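Local coordinates for capsular polysaccharide biosynthesis protein (Burkholderia pseudomallei, PDB 4BQN) that binds coenzyme A and is probably an acetyltransferase that acts in the biosynthesis of the bacterial capsular polysaccharide, at residues Asn200-Thr203 with Ala204-Arg208; Pro17-Ala20 with Lys21-Ser25; Tyr260-Tyr264 with Lys265-Tyr269. The protein carries 1 engineered substitution. One frame throughout, in Å; residues are numbered along the deposited sequence.

Interaction 1: Asn200-Thr203 with Ala204-Arg208; sequences NHPT and AALMR. With COA (coenzyme A), chain C.
The carbonyl oxygen of Thr203 receives the backbone N-H of Met207, and with this bond the chain, extended from His201 to Thr203, passes into the first turn of helix 204-217. Thr203 O lies 3.0 Å from Met207 N, with an N-H...O angle of 168°. Thr203 holds the N-cap position, its backbone still extended, while Ala204-Arg208 is already helical; one residue further, Arg208 N bonds to Ala204 O.

Among the side chains, Pro202 does most of the touching. Its CB meets CD2 of Leu206 at 3.8 Å and SD of Met207 at 3.7 Å, each crossing the proline side chain at a slant, at its CB-CG edge. Met207 gets there by folding: CG stands beside its backbone N (chi1 -71°), and further bends at chi2 and chi3 bring the sulfur to CB and CG of the proline. The hydroxyl of Thr203 turns to another partner, the carbonyl oxygen of Arg194, which ties the start of the helix to the preceding chain.

At the other end, Asn200 and His201 face coenzyme A. The ligand's C2P, next to its thiol sulfur, is 3.5 Å from CG of Asn200, and it also comes to the edge of the His201 ring near the ring plane. Asn200 OD1 is hydrogen-bonded to Tyr120 OH, which would help to hold the amide's rotation beside the pantetheine tail.

Pro202 and Met207 pack on helix 15-24, through Gln15, Ala18 and Met22, whereas Leu206 reaches Phe185 and Ile186 of helix 183-189; the short strand 201-202 leads from the coenzyme A pocket into a helix gripped by two others.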
# COMPACT_ATOMS: atom_id res chain seq x y z
N ASN A 200 1.36 -2.00 0.53
CA ASN A 200 0.84 -0.64 0.28
C ASN A 200 1.79 0.25 -0.53
O ASN A 200 1.64 1.47 -0.57
CB ASN A 200 0.38 0.01 1.60
CG ASN A 200 1.49 0.01 2.64
OD1 ASN A 200 2.66 0.03 2.27
ND2 ASN A 200 1.12 -0.06 3.91
N HIS A 201 2.73 -0.39 -1.22
CA HIS A 201 3.61 0.33 -2.15
C HIS A 201 3.49 -0.22 -3.57
O HIS A 201 4.20 -1.15 -3.95
CB HIS A 201 5.08 0.24 -1.71
CG HIS A 201 5.42 1.07 -0.51
ND1 HIS A 201 6.69 1.08 0.03
CD2 HIS A 201 4.68 1.89 0.27
CE1 HIS A 201 6.72 1.89 1.06
NE2 HIS A 201 5.52 2.41 1.23
N PRO A 202 2.57 0.35 -4.36
CA PRO A 202 2.46 0.02 -5.78
C PRO A 202 3.77 0.18 -6.53
O PRO A 202 4.55 1.10 -6.25
CB PRO A 202 1.43 1.04 -6.29
CG PRO A 202 0.58 1.29 -5.09
CD PRO A 202 1.51 1.27 -3.91
N THR A 203 4.00 -0.70 -7.49
CA THR A 203 5.11 -0.56 -8.42
C THR A 203 4.76 0.49 -9.48
O THR A 203 3.61 0.93 -9.60
CB THR A 203 5.40 -1.88 -9.16
OG1 THR A 203 4.25 -2.21 -9.95
CG2 THR A 203 5.71 -3.03 -8.17
N ALA A 204 5.75 0.87 -10.28
CA ALA A 204 5.55 1.80 -11.38
C ALA A 204 4.34 1.49 -12.25
O ALA A 204 3.59 2.40 -12.61
CB ALA A 204 6.79 1.87 -12.25
N ALA A 205 4.19 0.23 -12.63
CA ALA A 205 3.11 -0.15 -13.54
C ALA A 205 1.75 0.20 -12.93
O ALA A 205 0.86 0.73 -13.60
CB ALA A 205 3.17 -1.64 -13.85
N LEU A 206 1.59 -0.08 -11.64
CA LEU A 206 0.33 0.24 -10.97
C LEU A 206 0.15 1.76 -10.76
O LEU A 206 -0.96 2.27 -10.92
CB LEU A 206 0.16 -0.54 -9.67
CG LEU A 206 -1.22 -0.38 -9.01
CD1 LEU A 206 -2.35 -0.76 -9.96
CD2 LEU A 206 -1.28 -1.19 -7.73
N MET A 207 1.23 2.47 -10.42
CA MET A 207 1.15 3.92 -10.31
C MET A 207 0.75 4.56 -11.64
O MET A 207 -0.03 5.51 -11.65
CB MET A 207 2.48 4.50 -9.81
CG MET A 207 2.78 4.19 -8.34
SD MET A 207 1.49 4.61 -7.16
CE MET A 207 1.24 6.35 -7.53
N ARG A 208 1.30 4.06 -12.75
CA ARG A 208 0.89 4.58 -14.06
C ARG A 208 -0.59 4.32 -14.28
O ARG A 208 -1.31 5.19 -14.79
CB ARG A 208 1.70 3.95 -15.19
CG ARG A 208 3.14 4.41 -15.22
CD ARG A 208 3.81 4.00 -16.52
NE ARG A 208 3.87 2.55 -16.72
CZ ARG A 208 4.89 1.77 -16.36
NH1 ARG A 208 5.93 2.28 -15.70
NH2 ARG A 208 4.85 0.47 -16.62
N1A COA C . -6.89 -4.66 3.10
C2A COA C . -6.49 -4.86 4.38
N3A COA C . -6.11 -3.85 5.19
C4A COA C . -6.17 -2.58 4.74
C5A COA C . -6.61 -2.29 3.38
C6A COA C . -6.98 -3.43 2.55
N6A COA C . -7.38 -3.23 1.28
N7A COA C . -6.57 -0.95 3.20
C8A COA C . -6.15 -0.42 4.37
N9A COA C . -5.89 -1.39 5.27
C1B COA C . -5.46 -1.25 6.67
C2B COA C . -4.53 -0.08 6.96
O2B COA C . -3.17 -0.47 6.74
C3B COA C . -4.86 0.16 8.42
O3B COA C . -4.20 -0.87 9.18
P3B COA C . -4.06 -0.82 10.78
O7A COA C . -3.16 -1.99 11.09
O8A COA C . -3.42 0.52 11.05
O9A COA C . -5.46 -0.94 11.33
C4B COA C . -6.37 -0.09 8.48
O4B COA C . -6.67 -0.95 7.38
C5B COA C . -7.22 1.18 8.40
O5B COA C . -6.84 1.86 7.21
P1A COA C . -7.92 2.47 6.21
O1A COA C . -7.14 2.95 5.02
O2A COA C . -9.03 1.49 5.96
O3A COA C . -8.59 3.70 6.97
P2A COA C . -8.06 5.07 7.63
O4A COA C . -8.32 4.97 9.11
O5A COA C . -8.74 6.17 6.87
O6A COA C . -6.49 5.12 7.40
CBP COA C . -4.33 5.32 6.38
CCP COA C . -5.82 5.60 6.21
CDP COA C . -3.57 5.79 5.14
CEP COA C . -3.82 6.13 7.55
CAP COA C . -4.15 3.79 6.61
OAP COA C . -4.45 3.08 5.41
C9P COA C . -2.81 3.30 7.13
O9P COA C . -2.57 3.32 8.33
N8P COA C . -1.93 2.80 6.25
C7P COA C . -0.65 2.25 6.66
C6P COA C . 0.40 3.28 7.05
C5P COA C . 0.68 4.14 5.85
O5P COA C . 0.05 5.17 5.65
N4P COA C . 1.63 3.71 5.05
C3P COA C . 2.01 4.42 3.87
C2P COA C . 1.87 3.52 2.66
S1P COA C . 1.74 4.53 1.24

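Interaction 2: Pro17-Ala20 with Lys21-Ser25; sequences PALA and KMLNS
Four backbone hydrogen bonds link Pro17-Ala20 to Lys21-Ser25, each joining a carbonyl to the N-H four residues on. Leu23 N to Leu19 O is the straightest, 2.9 Å long with an angle of 175° at the hydrogen. In the other three, from Lys21 to Pro17, Met22 to Ala18 and Asn24 to Ala20, the donor is tilted somewhat from the carbonyl plane. Past them the spacing tightens, because Ser25 N bonds to Met22 O at 3.0 Å and only weakly to Lys21 O. Met22 O takes a second bond from the Ser25 hydroxyl, 2.7 Å from OG and directed at a carbonyl lone pair, so that two donors from one residue grip this oxygen near the end of the helix. Asp228 N also bonds to Ser25 OG.

This is helix 15-24, which follows strand 6-11 of the parallel sheet and packs back against it, the first half of a beta-alpha-beta crossover to strand 33-35. Cys14, which binds coenzyme A covalently in a structure of this protein, directly precedes the helix.

Apolar contact along the helix rests on Leu19 and Leu23, one turn apart. With its CG anti to the backbone N (chi1 177°), Leu19 leans toward the later turn, and CG lies 4.0 Å from CD1 of Leu23 as the two side chains cross. Leu19 also packs on Val10 and Leu23 on Tyr8, both in strand 6-11.

Among polar side chains, Asn24 turns a face of its amide to a backbone carbonyl oxygen, Ala20 O standing over CG at 3.2 Å, while Asn24 OD1 is hydrogen-bonded to Tyr8 OH.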
# COMPACT_ATOMS: atom_id res chain seq x y z
N PRO A 17 1.98 11.69 -2.79
CA PRO A 17 3.09 12.35 -3.48
C PRO A 17 3.56 11.55 -4.71
O PRO A 17 3.95 12.14 -5.72
CB PRO A 17 4.16 12.44 -2.38
CG PRO A 17 3.35 12.51 -1.11
CD PRO A 17 2.23 11.54 -1.35
N ALA A 18 3.50 10.22 -4.62
CA ALA A 18 3.90 9.36 -5.74
C ALA A 18 2.99 9.58 -6.94
O ALA A 18 3.46 9.69 -8.08
CB ALA A 18 3.91 7.90 -5.34
N LEU A 19 1.68 9.70 -6.68
CA LEU A 19 0.71 9.97 -7.74
C LEU A 19 0.94 11.34 -8.38
O LEU A 19 0.89 11.46 -9.60
CB LEU A 19 -0.71 9.86 -7.15
CG LEU A 19 -1.85 10.18 -8.11
CD1 LEU A 19 -1.82 9.34 -9.37
CD2 LEU A 19 -3.17 9.99 -7.36
N ALA A 20 1.20 12.37 -7.57
CA ALA A 20 1.51 13.69 -8.11
C ALA A 20 2.75 13.65 -9.01
O ALA A 20 2.76 14.26 -10.08
CB ALA A 20 1.71 14.68 -6.98
N LYS A 21 3.78 12.92 -8.59
CA LYS A 21 5.00 12.79 -9.38
C LYS A 21 4.67 12.14 -10.73
O LYS A 21 5.15 12.58 -11.78
CB LYS A 21 6.04 11.98 -8.60
CG LYS A 21 7.44 11.98 -9.19
CD LYS A 21 8.20 13.28 -8.90
CE LYS A 21 8.78 13.31 -7.50
NZ LYS A 21 9.49 14.59 -7.24
N MET A 22 3.85 11.10 -10.69
CA MET A 22 3.51 10.40 -11.92
C MET A 22 2.69 11.29 -12.85
O MET A 22 3.02 11.40 -14.03
CB MET A 22 2.75 9.10 -11.58
CG MET A 22 2.55 8.17 -12.76
SD MET A 22 4.08 7.61 -13.50
CE MET A 22 4.60 6.34 -12.34
N LEU A 23 1.66 11.94 -12.32
CA LEU A 23 0.84 12.85 -13.13
C LEU A 23 1.66 13.98 -13.77
O LEU A 23 1.49 14.27 -14.96
CB LEU A 23 -0.31 13.44 -12.32
CG LEU A 23 -1.44 12.45 -12.02
CD1 LEU A 23 -2.32 13.01 -10.91
CD2 LEU A 23 -2.26 12.12 -13.27
N ASN A 24 2.57 14.56 -12.99
CA ASN A 24 3.41 15.65 -13.49
C ASN A 24 4.31 15.21 -14.64
O ASN A 24 4.76 16.04 -15.42
CB ASN A 24 4.26 16.22 -12.36
CG ASN A 24 3.46 17.10 -11.41
OD1 ASN A 24 2.29 17.42 -11.66
ND2 ASN A 24 4.10 17.51 -10.32
N SER A 25 4.57 13.91 -14.74
CA SER A 25 5.41 13.37 -15.81
C SER A 25 4.69 13.16 -17.15
O SER A 25 5.32 12.83 -18.14
CB SER A 25 6.09 12.06 -15.37
OG SER A 25 5.25 10.93 -15.56

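Interaction 3: Tyr260-Tyr264 with Lys265-Tyr269; sequences YQVLY and KKKAY
Tyr260 presents the edge of its ring to the backbone and CB of Tyr269, CE1 lying 3.8 Å from Tyr269 CB, and the two side chains cross at about a right angle. They flank the open end of a beta hairpin with a two-residue loop, in which strands 260-262 and 265-267 run antiparallel and are joined by a type I' turn from Val262 to Lys265. Leu263 and Tyr264, at the turn's corners, both have positive phi, as this turn requires.

Two hydrogen-bonded pairs close the ladder. Tyr260 and Lys267 exchange N-H and carbonyl in both directions, with Tyr260 N 2.8 Å from Lys267 O. Val262 and Lys265 do the same beside the turn, but unevenly: Val262 N meets Lys265 O in the carbonyl plane at 2.8 Å, whereas Lys265 N comes to Val262 O from well above that plane. Between them, at the non-hydrogen-bonded pair Gln261 and Lys266, the CA atoms come closer, 4.4 Å apart, and Gln261 CA makes a CA-H...O contact of 3.2 Å with Lys265 O.

Val262 and Lys267 share the sheet face that carries Tyr260. The lysine's CE rests 3.9 Å from CG2 of Val262 before its amine continues to a salt bridge with Glu118. On this face the hairpin is backed by helix 269-281, where Tyr272 stacks on the Tyr260 ring and also touches Val262 and Lys267.

On the other face, Gln261 extends away from the strand, its CG anti to the backbone N (chi1 177°), and its NE2 bonds to the carbonyl of Val236. The amide's second end is taken, in the conformer modelled here, by Lys266, whose chain bends at chi2 and chi4 to bring NZ within 2.7 Å of Gln261 OE1, in the plane of the side-chain carbonyl.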
# COMPACT_ATOMS: atom_id res chain seq x y z
N TYR A 260 15.52 -9.83 -0.16
CA TYR A 260 14.65 -8.69 0.11
C TYR A 260 15.43 -7.41 -0.21
O TYR A 260 16.66 -7.40 -0.21
CB TYR A 260 14.29 -8.66 1.59
CG TYR A 260 13.32 -9.71 2.04
CD1 TYR A 260 13.72 -11.04 2.22
CD2 TYR A 260 12.00 -9.37 2.35
CE1 TYR A 260 12.83 -12.00 2.68
CE2 TYR A 260 11.10 -10.33 2.81
CZ TYR A 260 11.54 -11.64 2.98
OH TYR A 260 10.70 -12.61 3.45
N GLN A 261 14.71 -6.33 -0.48
CA GLN A 261 15.30 -5.00 -0.42
C GLN A 261 14.58 -4.25 0.69
O GLN A 261 13.35 -4.21 0.73
CB GLN A 261 15.17 -4.25 -1.74
CG GLN A 261 15.70 -2.83 -1.71
CD GLN A 261 15.74 -2.20 -3.08
OE1 GLN A 261 16.45 -2.68 -3.96
NE2 GLN A 261 14.98 -1.12 -3.28
N VAL A 262 15.35 -3.67 1.61
CA VAL A 262 14.78 -2.91 2.70
C VAL A 262 15.53 -1.58 2.80
O VAL A 262 16.76 -1.56 2.93
CB VAL A 262 14.79 -3.70 4.03
CG1 VAL A 262 13.63 -4.68 4.08
CG2 VAL A 262 16.12 -4.42 4.23
N LEU A 263 14.80 -0.48 2.70
CA LEU A 263 15.40 0.87 2.72
C LEU A 263 16.57 0.95 1.72
O LEU A 263 17.65 1.44 2.04
CB LEU A 263 15.84 1.27 4.14
CG LEU A 263 14.77 1.15 5.23
CD1 LEU A 263 15.36 1.44 6.61
CD2 LEU A 263 13.56 2.02 4.94
N TYR A 264 16.32 0.45 0.51
CA TYR A 264 17.26 0.47 -0.62
C TYR A 264 18.50 -0.41 -0.46
O TYR A 264 19.42 -0.34 -1.27
CB TYR A 264 17.67 1.90 -1.01
CG TYR A 264 16.55 2.67 -1.68
CD1 TYR A 264 16.12 2.35 -2.97
CD2 TYR A 264 15.89 3.69 -1.00
CE1 TYR A 264 15.08 3.03 -3.58
CE2 TYR A 264 14.86 4.40 -1.61
CZ TYR A 264 14.45 4.07 -2.89
OH TYR A 264 13.42 4.77 -3.47
N LYS A 265 18.51 -1.25 0.58
CA LYS A 265 19.61 -2.19 0.81
C LYS A 265 19.14 -3.63 0.59
O LYS A 265 18.04 -3.99 1.00
CB LYS A 265 20.17 -2.05 2.23
CG LYS A 265 20.57 -0.64 2.63
CD LYS A 265 21.65 -0.06 1.72
CE LYS A 265 22.00 1.36 2.11
NZ LYS A 265 22.79 2.07 1.06
N LYS A 266 19.97 -4.44 -0.03
CA LYS A 266 19.64 -5.84 -0.23
C LYS A 266 19.96 -6.65 1.02
O LYS A 266 20.97 -6.42 1.70
CB LYS A 266 20.35 -6.43 -1.45
CG LYS A 266 20.00 -5.75 -2.78
CD LYS A 266 18.52 -5.87 -3.13
CE LYS A 266 18.25 -5.50 -4.59
NZ LYS A 266 18.53 -4.07 -4.91
N LYS A 267 19.08 -7.60 1.33
CA LYS A 267 19.26 -8.50 2.47
C LYS A 267 18.82 -9.91 2.07
O LYS A 267 17.71 -10.10 1.58
CB LYS A 267 18.44 -7.99 3.66
CG LYS A 267 18.71 -8.66 4.99
CD LYS A 267 18.05 -7.90 6.13
CE LYS A 267 18.67 -6.52 6.35
NZ LYS A 267 18.10 -5.78 7.52
N ALA A 268 19.71 -10.88 2.25
CA ALA A 268 19.40 -12.27 1.88
C ALA A 268 18.20 -12.76 2.68
O ALA A 268 17.98 -12.31 3.82
CB ALA A 268 20.63 -13.17 2.09
N TYR A 269 17.40 -13.66 2.10
CA TYR A 269 16.16 -14.03 2.77
C TYR A 269 16.39 -14.72 4.12
O TYR A 269 15.62 -14.48 5.04
CB TYR A 269 15.20 -14.82 1.88
CG TYR A 269 15.66 -16.22 1.55
CD1 TYR A 269 15.40 -17.28 2.41
CD2 TYR A 269 16.35 -16.47 0.37
CE1 TYR A 269 15.83 -18.56 2.11
CE2 TYR A 269 16.79 -17.75 0.06
CZ TYR A 269 16.53 -18.78 0.93
OH TYR A 269 16.97 -20.03 0.60

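In the fold
Interactions 1 and 2 belong to one buried layer: helices 204-217 and 15-24 meet where Met207 CE packs 3.5 Å from Leu19 N. Both adjoin the coenzyme A site, interaction 1 directly through Asn200 and interaction 2 by following Cys14. Interaction 3 stands apart, its centre about 19 Å from that of interaction 1 and about 25 Å from that of interaction 2, and touches neither. The chemistry follows this placing. Helical bonds and apolar side chains dominate the first two, whereas the partly buried hairpin 260-267 combines a tyrosine-backed inner face with exposed lysines.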